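Local coordinates for protein ribonuclease J (Methanolobus psychrophilus R15, PDB 5HAB) that probably degrades RNA as an archaeal exoribonuclease of the metallo-beta-lactamase and beta-CASP family, and is captured here in complex with RNA, at residues I28-G33 against H457-G462; I223-E228 against L423-V428; G285-L290 against D336-V341. The protein carries 1 engineered substitution. One frame throughout, in Å; residues are numbered along the deposited sequence.

Interaction 1 (I28-G33 against H457-G462); sequences IIAVGG and HLLRNG. With SO4 (sulfate ion), chain M.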
loop_
_atom_site.group_PDB
_atom_site.type_symbol
_atom_site.label_atom_id
_atom_site.label_comp_id
_atom_site.label_asym_id
_atom_site.label_seq_id
_atom_site.Cartn_x
_atom_site.Cartn_y
_atom_site.Cartn_z
ATOM N N ILE B 28 -12.032 -25.162 -25.432
ATOM C CA ILE B 28 -11.983 -24.643 -24.073
ATOM C C ILE B 28 -12.692 -23.305 -24.124
ATOM O O ILE B 28 -12.156 -22.336 -24.649
ATOM C CB ILE B 28 -10.545 -24.477 -23.535
ATOM C CG1 ILE B 28 -9.716 -25.753 -23.719
ATOM C CG2 ILE B 28 -10.585 -24.059 -22.065
ATOM C CD1 ILE B 28 -10.208 -26.936 -22.930
ATOM N N ILE B 29 -13.906 -23.259 -23.596
ATOM C CA ILE B 29 -14.730 -22.059 -23.658
ATOM C C ILE B 29 -14.776 -21.377 -22.298
ATOM O O ILE B 29 -15.212 -21.966 -21.307
ATOM C CB ILE B 29 -16.154 -22.375 -24.159
ATOM C CG1 ILE B 29 -16.104 -23.044 -25.537
ATOM C CG2 ILE B 29 -16.977 -21.102 -24.236
ATOM C CD1 ILE B 29 -16.116 -24.558 -25.490
ATOM N N ALA B 30 -14.307 -20.135 -22.259
ATOM C CA ALA B 30 -14.345 -19.327 -21.049
ATOM C C ALA B 30 -15.664 -18.564 -20.977
ATOM O O ALA B 30 -15.923 -17.700 -21.811
ATOM C CB ALA B 30 -13.160 -18.363 -21.025
ATOM N N VAL B 31 -16.500 -18.872 -19.989
ATOM C CA VAL B 31 -17.818 -18.252 -19.943
ATOM C C VAL B 31 -17.861 -17.145 -18.900
ATOM O O VAL B 31 -18.265 -16.018 -19.191
ATOM C CB VAL B 31 -18.914 -19.293 -19.679
ATOM C CG1 VAL B 31 -20.281 -18.644 -19.784
ATOM C CG2 VAL B 31 -18.788 -20.428 -20.677
ATOM N N GLY B 32 -17.455 -17.475 -17.684
ATOM C CA GLY B 32 -17.379 -16.493 -16.622
ATOM C C GLY B 32 -16.224 -16.808 -15.698
ATOM O O GLY B 32 -15.756 -17.945 -15.655
ATOM N N GLY B 33 -15.757 -15.807 -14.959
ATOM C CA GLY B 33 -14.673 -16.014 -14.018
ATOM C C GLY B 33 -13.278 -15.966 -14.609
ATOM O O GLY B 33 -12.305 -16.290 -13.934
ATOM N N HIS B 457 -2.240 -20.203 -22.724
ATOM C CA HIS B 457 -3.286 -19.410 -23.364
ATOM C C HIS B 457 -4.065 -18.504 -22.423
ATOM O O HIS B 457 -4.604 -18.936 -21.402
ATOM C CB HIS B 457 -4.236 -20.341 -24.115
ATOM C CG HIS B 457 -3.521 -21.316 -24.990
ATOM N ND1 HIS B 457 -3.168 -21.026 -26.291
ATOM C CD2 HIS B 457 -3.031 -22.552 -24.733
ATOM C CE1 HIS B 457 -2.516 -22.052 -26.806
ATOM N NE2 HIS B 457 -2.419 -22.992 -25.882
ATOM N N LEU B 458 -4.123 -17.234 -22.803
ATOM C CA LEU B 458 -4.842 -16.220 -22.056
ATOM C C LEU B 458 -6.224 -16.007 -22.665
ATOM O O LEU B 458 -6.351 -15.435 -23.746
ATOM C CB LEU B 458 -4.052 -14.906 -22.045
ATOM C CG LEU B 458 -4.719 -13.704 -21.379
ATOM C CD1 LEU B 458 -5.168 -14.047 -19.960
ATOM C CD2 LEU B 458 -3.796 -12.500 -21.382
ATOM N N LEU B 459 -7.248 -16.516 -21.991
ATOM C CA LEU B 459 -8.627 -16.358 -22.443
ATOM C C LEU B 459 -9.386 -15.257 -21.697
ATOM O O LEU B 459 -9.215 -15.073 -20.488
ATOM C CB LEU B 459 -9.380 -17.684 -22.294
ATOM C CG LEU B 459 -8.861 -18.883 -23.083
ATOM C CD1 LEU B 459 -9.846 -20.035 -22.991
ATOM C CD2 LEU B 459 -8.626 -18.487 -24.536
ATOM N N ARG B 460 -10.248 -14.553 -22.427
ATOM C CA ARG B 460 -11.205 -13.613 -21.849
ATOM C C ARG B 460 -12.595 -14.263 -21.859
ATOM O O ARG B 460 -12.829 -15.188 -22.635
ATOM C CB ARG B 460 -11.217 -12.299 -22.642
ATOM C CG ARG B 460 -9.840 -11.668 -22.843
ATOM C CD ARG B 460 -9.295 -11.117 -21.541
ATOM N NE ARG B 460 -9.843 -9.799 -21.235
ATOM C CZ ARG B 460 -10.026 -9.333 -20.003
ATOM N NH1 ARG B 460 -9.736 -10.094 -18.951
ATOM N NH2 ARG B 460 -10.520 -8.116 -19.822
ATOM N N ASN B 461 -13.512 -13.786 -21.016
ATOM C CA ASN B 461 -14.891 -14.289 -21.024
ATOM C C ASN B 461 -15.465 -14.270 -22.441
ATOM O O ASN B 461 -15.369 -13.263 -23.144
ATOM C CB ASN B 461 -15.808 -13.460 -20.106
ATOM C CG ASN B 461 -15.504 -13.639 -18.622
ATOM O OD1 ASN B 461 -14.999 -14.673 -18.188
ATOM N ND2 ASN B 461 -15.840 -12.627 -17.835
ATOM N N GLY B 462 -16.042 -15.390 -22.858
ATOM C CA GLY B 462 -16.719 -15.469 -24.138
ATOM C C GLY B 462 -15.838 -16.020 -25.238
ATOM O O GLY B 462 -16.289 -16.210 -26.373
HETATM S S SO4 M . -3.646 -18.154 -28.800
HETATM O O1 SO4 M . -3.262 -18.938 -27.632
HETATM O O2 SO4 M . -2.650 -18.338 -29.851
HETATM O O3 SO4 M . -3.720 -16.740 -28.434
HETATM O O4 SO4 M . -4.951 -18.602 -29.280
#
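The side chain of N461 leaves its backbone with CG beside its own N and opposite the carbonyl carbon (chi1 -69°), and this turn carries OD1 to within 3.4 Å of G32 CA. L459 has the same first torsion (chi1 -61°), which sends its CD1 up to the backbone of I28, 3.7 Å from I28 O. There its chain crosses that of I28 at about a right angle. A30 CB sits 3.6 Å from R460 O and also packs on L459 CB. One hydrogen bond joins the backbones, G462 N to A30 O, short at 2.5 Å, with an angle of 161°. Strand 24-32 carries a classic beta bulge here, V31 and G32 both facing M41. The N461 side-chain amide bonds to Y34 N through OD1 and to E36 OE2 through ND2, while its backbone N bonds to N35 OD1. Away from the strand, R460 forms a salt bridge with E446 of the second subunit, and H457 ND1 meets a sulfate ion, probably from the crystallisation liquor. The chemistry implies a small apolar cluster of I28, A30 and L459 next to an amide whose rotation is fixed by partners at its oxygen and nitrogen.

Interaction 2 (I223-E228 against L423-V428); sequences IALITE and LKPEHV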
loop_
_atom_site.group_PDB
_atom_site.type_symbol
_atom_site.label_atom_id
_atom_site.label_comp_id
_atom_site.label_asym_id
_atom_site.label_seq_id
_atom_site.Cartn_x
_atom_site.Cartn_y
_atom_site.Cartn_z
ATOM N N ILE B 223 -4.021 -33.162 -22.443
ATOM C CA ILE B 223 -4.125 -32.215 -23.547
ATOM C C ILE B 223 -4.079 -30.777 -23.045
ATOM O O ILE B 223 -3.377 -29.928 -23.600
ATOM C CB ILE B 223 -5.422 -32.452 -24.350
ATOM C CG1 ILE B 223 -5.471 -33.880 -24.895
ATOM C CG2 ILE B 223 -5.552 -31.432 -25.470
ATOM C CD1 ILE B 223 -6.790 -34.241 -25.544
ATOM N N ALA B 224 -4.839 -30.507 -21.991
ATOM C CA ALA B 224 -4.997 -29.147 -21.501
ATOM C C ALA B 224 -5.289 -29.137 -20.010
ATOM O O ALA B 224 -5.997 -30.001 -19.489
ATOM C CB ALA B 224 -6.107 -28.428 -22.264
ATOM N N LEU B 225 -4.706 -28.164 -19.326
ATOM C CA LEU B 225 -4.992 -27.925 -17.923
ATOM C C LEU B 225 -5.658 -26.565 -17.786
ATOM O O LEU B 225 -5.130 -25.554 -18.260
ATOM C CB LEU B 225 -3.710 -27.990 -17.083
ATOM C CG LEU B 225 -3.804 -27.489 -15.638
ATOM C CD1 LEU B 225 -4.788 -28.322 -14.834
ATOM C CD2 LEU B 225 -2.437 -27.487 -14.964
ATOM N N ILE B 226 -6.841 -26.557 -17.183
ATOM C CA ILE B 226 -7.486 -25.322 -16.775
ATOM C C ILE B 226 -7.283 -25.240 -15.279
ATOM O O ILE B 226 -7.730 -26.119 -14.544
ATOM C CB ILE B 226 -8.979 -25.282 -17.142
ATOM C CG1 ILE B 226 -9.169 -25.323 -18.661
ATOM C CG2 ILE B 226 -9.662 -24.064 -16.513
ATOM C CD1 ILE B 226 -9.417 -26.713 -19.213
ATOM N N THR B 227 -6.591 -24.206 -14.820
ATOM C CA THR B 227 -6.282 -24.112 -13.401
ATOM C C THR B 227 -6.393 -22.659 -12.952
ATOM O O THR B 227 -6.249 -21.736 -13.752
ATOM C CB THR B 227 -4.881 -24.696 -13.085
ATOM O OG1 THR B 227 -4.704 -24.796 -11.668
ATOM C CG2 THR B 227 -3.769 -23.842 -13.675
ATOM N N GLU B 228 -6.694 -22.469 -11.674
ATOM C CA GLU B 228 -6.883 -21.137 -11.110
ATOM C C GLU B 228 -5.577 -20.344 -11.094
ATOM O O GLU B 228 -4.498 -20.915 -10.988
ATOM C CB GLU B 228 -7.450 -21.245 -9.692
ATOM C CG GLU B 228 -6.488 -21.898 -8.704
ATOM C CD GLU B 228 -6.835 -21.598 -7.259
ATOM O OE1 GLU B 228 -7.913 -22.022 -6.809
ATOM O OE2 GLU B 228 -6.030 -20.934 -6.572
ATOM N N LEU B 423 1.285 -32.955 -13.892
ATOM C CA LEU B 423 0.326 -33.196 -14.965
ATOM C C LEU B 423 0.963 -33.090 -16.344
ATOM O O LEU B 423 0.438 -33.638 -17.314
ATOM C CB LEU B 423 -0.849 -32.223 -14.858
ATOM C CG LEU B 423 -1.868 -32.545 -13.766
ATOM C CD1 LEU B 423 -2.981 -31.505 -13.742
ATOM C CD2 LEU B 423 -2.434 -33.943 -13.984
ATOM N N LYS B 424 2.096 -32.395 -16.415
ATOM C CA LYS B 424 2.779 -32.104 -17.679
ATOM C C LYS B 424 1.813 -31.789 -18.828
ATOM O O LYS B 424 1.871 -32.416 -19.884
ATOM C CB LYS B 424 3.692 -33.272 -18.062
ATOM C CG LYS B 424 4.727 -33.610 -16.996
ATOM C CD LYS B 424 5.575 -34.810 -17.396
ATOM C CE LYS B 424 6.040 -35.592 -16.175
ATOM N NZ LYS B 424 6.751 -36.847 -16.555
ATOM N N PRO B 425 0.910 -30.818 -18.622
ATOM C CA PRO B 425 -0.084 -30.574 -19.669
ATOM C C PRO B 425 0.522 -30.021 -20.955
ATOM O O PRO B 425 1.532 -29.322 -20.931
ATOM C CB PRO B 425 -1.017 -29.552 -19.021
ATOM C CG PRO B 425 -0.144 -28.806 -18.090
ATOM C CD PRO B 425 0.805 -29.833 -17.530
ATOM N N GLU B 426 -0.113 -30.341 -22.073
ATOM C CA GLU B 426 0.322 -29.865 -23.374
ATOM C C GLU B 426 -0.043 -28.394 -23.545
ATOM O O GLU B 426 0.682 -27.632 -24.181
ATOM C CB GLU B 426 -0.316 -30.716 -24.472
ATOM C CG GLU B 426 0.099 -30.375 -25.884
ATOM C CD GLU B 426 -0.500 -31.339 -26.892
ATOM O OE1 GLU B 426 -1.155 -32.313 -26.461
ATOM O OE2 GLU B 426 -0.319 -31.121 -28.111
ATOM N N HIS B 427 -1.176 -28.010 -22.966
ATOM C CA HIS B 427 -1.653 -26.635 -23.002
ATOM C C HIS B 427 -2.126 -26.233 -21.613
ATOM O O HIS B 427 -2.714 -27.044 -20.899
ATOM C CB HIS B 427 -2.799 -26.468 -24.006
ATOM C CG HIS B 427 -2.418 -26.771 -25.422
ATOM N ND1 HIS B 427 -1.922 -25.814 -26.280
ATOM C CD2 HIS B 427 -2.483 -27.920 -26.136
ATOM C CE1 HIS B 427 -1.685 -26.362 -27.459
ATOM N NE2 HIS B 427 -2.016 -27.639 -27.398
ATOM N N VAL B 428 -1.884 -24.981 -21.232
ATOM C CA VAL B 428 -2.343 -24.487 -19.938
ATOM C C VAL B 428 -3.200 -23.248 -20.122
ATOM O O VAL B 428 -2.882 -22.375 -20.928
ATOM C CB VAL B 428 -1.173 -24.181 -18.991
ATOM C CG1 VAL B 428 -1.682 -24.079 -17.558
ATOM C CG2 VAL B 428 -0.108 -25.239 -19.100
#
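L423 meets L225 first, CD1 to CD1 at 3.8 Å, the two side chains crossing at about a right angle. L423 is the last residue of helix 413-423, and K424 leaves helical geometry with a positive phi, leading the chain to the sheet. P425 follows and sets its ring obliquely across L225: P425 CB is 3.7 Å from L225 CB, and CG reaches the same atom and CD2. L225 points to the helix-covered face, and with CG opposite the backbone N (chi1 168°) its CD1 meets L423. The P425 carbonyl is used by the hydroxyl of Y450. E426 contributes its CB, 3.3 Å from I223 O, at the corner the chain turns at I223.

H427 comes next. Its N makes a weak, bent bond to I223 O, while the imidazole presents its edge, with I223 O near the ring plane and 3.4 Å from CD2. The other end of that ring turns away, ND1 hydrogen-bonding to H457 NE2. The firmer link is L225 N to H427 O, 2.8 Å and 160°, supported by a CH contact from A224 CA to the same oxygen. V428 completes the run: its CA lies 3.4 Å from L225 O, and its CG1 packs beside L225 CD2 on the face shared with L423 and P425. L225 also hydrogen-bonds through its backbone to I429. Strand 427-431 thus joins strand 222-228 in parallel, on the far side of it from strand 189-194, with helix 413-423 covering the L225 face: a helix leading into a parallel edge strand of one mixed sheet, as in the alpha-beta-beta-alpha sandwich of metallo-beta-lactamase domains.

Interaction 3 (G285-L290 against D336-V341); sequences GRIPVL and DKYLPV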
loop_
_atom_site.group_PDB
_atom_site.type_symbol
_atom_site.label_atom_id
_atom_site.label_comp_id
_atom_site.label_asym_id
_atom_site.label_seq_id
_atom_site.Cartn_x
_atom_site.Cartn_y
_atom_site.Cartn_z
ATOM N N GLY B 285 -14.312 -26.346 28.065
ATOM C CA GLY B 285 -15.472 -26.363 28.943
ATOM C C GLY B 285 -16.586 -25.386 28.620
ATOM O O GLY B 285 -17.306 -24.933 29.511
ATOM N N ARG B 286 -16.747 -25.078 27.339
ATOM C CA ARG B 286 -17.863 -24.253 26.893
ATOM C C ARG B 286 -18.809 -25.075 26.026
ATOM O O ARG B 286 -18.399 -26.054 25.402
ATOM C CB ARG B 286 -17.360 -23.022 26.137
ATOM C CG ARG B 286 -16.425 -22.148 26.957
ATOM C CD ARG B 286 -16.191 -20.815 26.277
ATOM N NE ARG B 286 -15.385 -19.911 27.090
ATOM C CZ ARG B 286 -15.617 -18.605 27.196
ATOM N NH1 ARG B 286 -16.636 -18.058 26.549
ATOM N NH2 ARG B 286 -14.837 -17.847 27.953
ATOM N N ILE B 287 -20.078 -24.681 25.996
ATOM C CA ILE B 287 -21.049 -25.372 25.159
ATOM C C ILE B 287 -21.053 -24.760 23.767
ATOM O O ILE B 287 -21.393 -23.588 23.598
ATOM C CB ILE B 287 -22.460 -25.312 25.774
ATOM C CG1 ILE B 287 -22.524 -26.131 27.064
ATOM C CG2 ILE B 287 -23.503 -25.787 24.774
ATOM C CD1 ILE B 287 -23.859 -26.042 27.770
ATOM N N PRO B 288 -20.677 -25.559 22.758
ATOM C CA PRO B 288 -20.654 -25.076 21.376
ATOM C C PRO B 288 -22.061 -24.919 20.814
ATOM O O PRO B 288 -22.759 -25.909 20.609
ATOM C CB PRO B 288 -19.874 -26.168 20.637
ATOM C CG PRO B 288 -20.080 -27.396 21.451
ATOM C CD PRO B 288 -20.181 -26.941 22.877
ATOM N N VAL B 289 -22.464 -23.678 20.572
ATOM C CA VAL B 289 -23.778 -23.392 20.015
ATOM C C VAL B 289 -23.642 -22.697 18.659
ATOM O O VAL B 289 -23.075 -21.610 18.557
ATOM C CB VAL B 289 -24.630 -22.564 21.005
ATOM C CG1 VAL B 289 -23.771 -21.549 21.736
ATOM C CG2 VAL B 289 -25.791 -21.889 20.287
ATOM N N LEU B 290 -24.137 -23.353 17.616
ATOM C CA LEU B 290 -24.075 -22.824 16.256
ATOM C C LEU B 290 -25.298 -21.967 15.927
ATOM O O LEU B 290 -26.431 -22.423 16.060
ATOM C CB LEU B 290 -23.954 -23.975 15.253
ATOM C CG LEU B 290 -22.576 -24.578 14.951
ATOM C CD1 LEU B 290 -21.784 -24.888 16.209
ATOM C CD2 LEU B 290 -22.751 -25.845 14.134
ATOM N N ASP B 336 -19.268 -16.949 29.684
ATOM C CA ASP B 336 -18.087 -17.777 29.893
ATOM C C ASP B 336 -18.377 -19.273 29.771
ATOM O O ASP B 336 -17.459 -20.091 29.799
ATOM C CB ASP B 336 -17.482 -17.488 31.268
ATOM C CG ASP B 336 -18.430 -17.826 32.403
ATOM O OD1 ASP B 336 -18.190 -18.838 33.096
ATOM O OD2 ASP B 336 -19.428 -17.095 32.588
ATOM N N LYS B 337 -19.651 -19.627 29.639
ATOM C CA LYS B 337 -20.045 -21.030 29.605
ATOM C C LYS B 337 -20.385 -21.480 28.186
ATOM O O LYS B 337 -20.710 -22.645 27.957
ATOM C CB LYS B 337 -21.244 -21.269 30.528
ATOM C CG LYS B 337 -20.921 -21.211 32.015
ATOM C CD LYS B 337 -22.168 -21.457 32.859
ATOM C CE LYS B 337 -21.921 -21.167 34.333
ATOM N NZ LYS B 337 -21.807 -19.704 34.608
ATOM N N TYR B 338 -20.290 -20.558 27.233
ATOM C CA TYR B 338 -20.675 -20.857 25.858
ATOM C C TYR B 338 -19.649 -20.401 24.826
ATOM O O TYR B 338 -18.895 -19.452 25.048
ATOM C CB TYR B 338 -22.030 -20.218 25.544
ATOM C CG TYR B 338 -23.158 -20.810 26.347
ATOM C CD1 TYR B 338 -23.760 -21.999 25.959
ATOM C CD2 TYR B 338 -23.610 -20.191 27.504
ATOM C CE1 TYR B 338 -24.787 -22.550 26.697
ATOM C CE2 TYR B 338 -24.639 -20.732 28.246
ATOM C CZ TYR B 338 -25.224 -21.911 27.839
ATOM O OH TYR B 338 -26.245 -22.453 28.580
ATOM N N LEU B 339 -19.622 -21.105 23.700
ATOM C CA LEU B 339 -18.879 -20.650 22.538
ATOM C C LEU B 339 -19.806 -20.530 21.338
ATOM O O LEU B 339 -19.941 -21.476 20.561
ATOM C CB LEU B 339 -17.731 -21.597 22.202
ATOM C CG LEU B 339 -16.852 -20.989 21.105
ATOM C CD1 LEU B 339 -16.205 -19.704 21.611
ATOM C CD2 LEU B 339 -15.824 -21.976 20.569
ATOM N N PRO B 340 -20.467 -19.374 21.195
ATOM C CA PRO B 340 -21.289 -19.125 20.006
ATOM C C PRO B 340 -20.454 -19.142 18.727
ATOM O O PRO B 340 -19.529 -18.333 18.572
ATOM C CB PRO B 340 -21.870 -17.728 20.259
ATOM C CG PRO B 340 -21.774 -17.527 21.732
ATOM C CD PRO B 340 -20.538 -18.265 22.160
ATOM N N VAL B 341 -20.781 -20.066 17.829
ATOM C CA VAL B 341 -20.150 -20.138 16.519
ATOM C C VAL B 341 -21.157 -19.647 15.490
ATOM O O VAL B 341 -22.099 -20.360 15.150
ATOM C CB VAL B 341 -19.691 -21.563 16.194
ATOM C CG1 VAL B 341 -18.882 -21.585 14.906
ATOM C CG2 VAL B 341 -18.905 -22.144 17.349
#
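The R286 guanidinium is met on one face by D336 O, 3.4 Å above its plane and offset toward the rim, and at its edge by Y338 O, which lies in the plane. NH1 gives the edge bond to Y338 O at 3.0 Å and 163°. The oxygen over the face is a close neighbour of NE but badly angled for a hydrogen bond. R286 gets there on an extended chain from CG to NE that runs past the backbone of 336-338, and its NH2 is taken by S258 O. The bonds to Y338 O and S258 O, made by different nitrogens, fix how the guanidinium is turned. The other flat group, the Y338 ring, is approached obliquely: CD1 is 3.6 Å from I287 CB and 4.2 Å from V289 CG1, and the I287 and Y338 chains lie side by side, pointing the same way.

The two backbones form a parallel ladder. I287 N bonds to K337 O at 2.9 Å, L339 N bonds to I287 O, V289 N makes a weak bond to L339 O, and V289 O takes V341 N at 2.9 Å. V289 CG1, between the backbone N and the carbonyl carbon (chi1 38°), lies beside P340. On the opposite face L290 CD1 packs 3.9 Å from V341 CB.

Strands 287-291 and 338-342 are neighbours in the six-stranded parallel sheet of the beta-CASP domain, with 315-317 next to the first and 262-266 next to the second. Helix 271-283 packs on the face of P288, L339 and V341, whereas helix 320-331 packs against V289 and Y338 on the other.

From the N terminus, the first strand reaches I28-G33 and meets the loop H457-G462 only near the C terminus, so interaction 1 closes a loop spanning most of the chain. Within it, I223-E228 pairs with L423-V428, and interaction 2 is nested inside. Deeper still, interaction 3 joins G285-L290 to D336-V341 within the loop closed by interaction 2. None cross. Interactions 1 and 2 touch: H457 N probably bonds to V428 O, and I28 CD1 packs on I226 CD1, tying the two mixed sheets together. Interaction 3, its centre about 46 Å from the centres of the other two, belongs to the beta-CASP domain on the opposite side of the chain's centre.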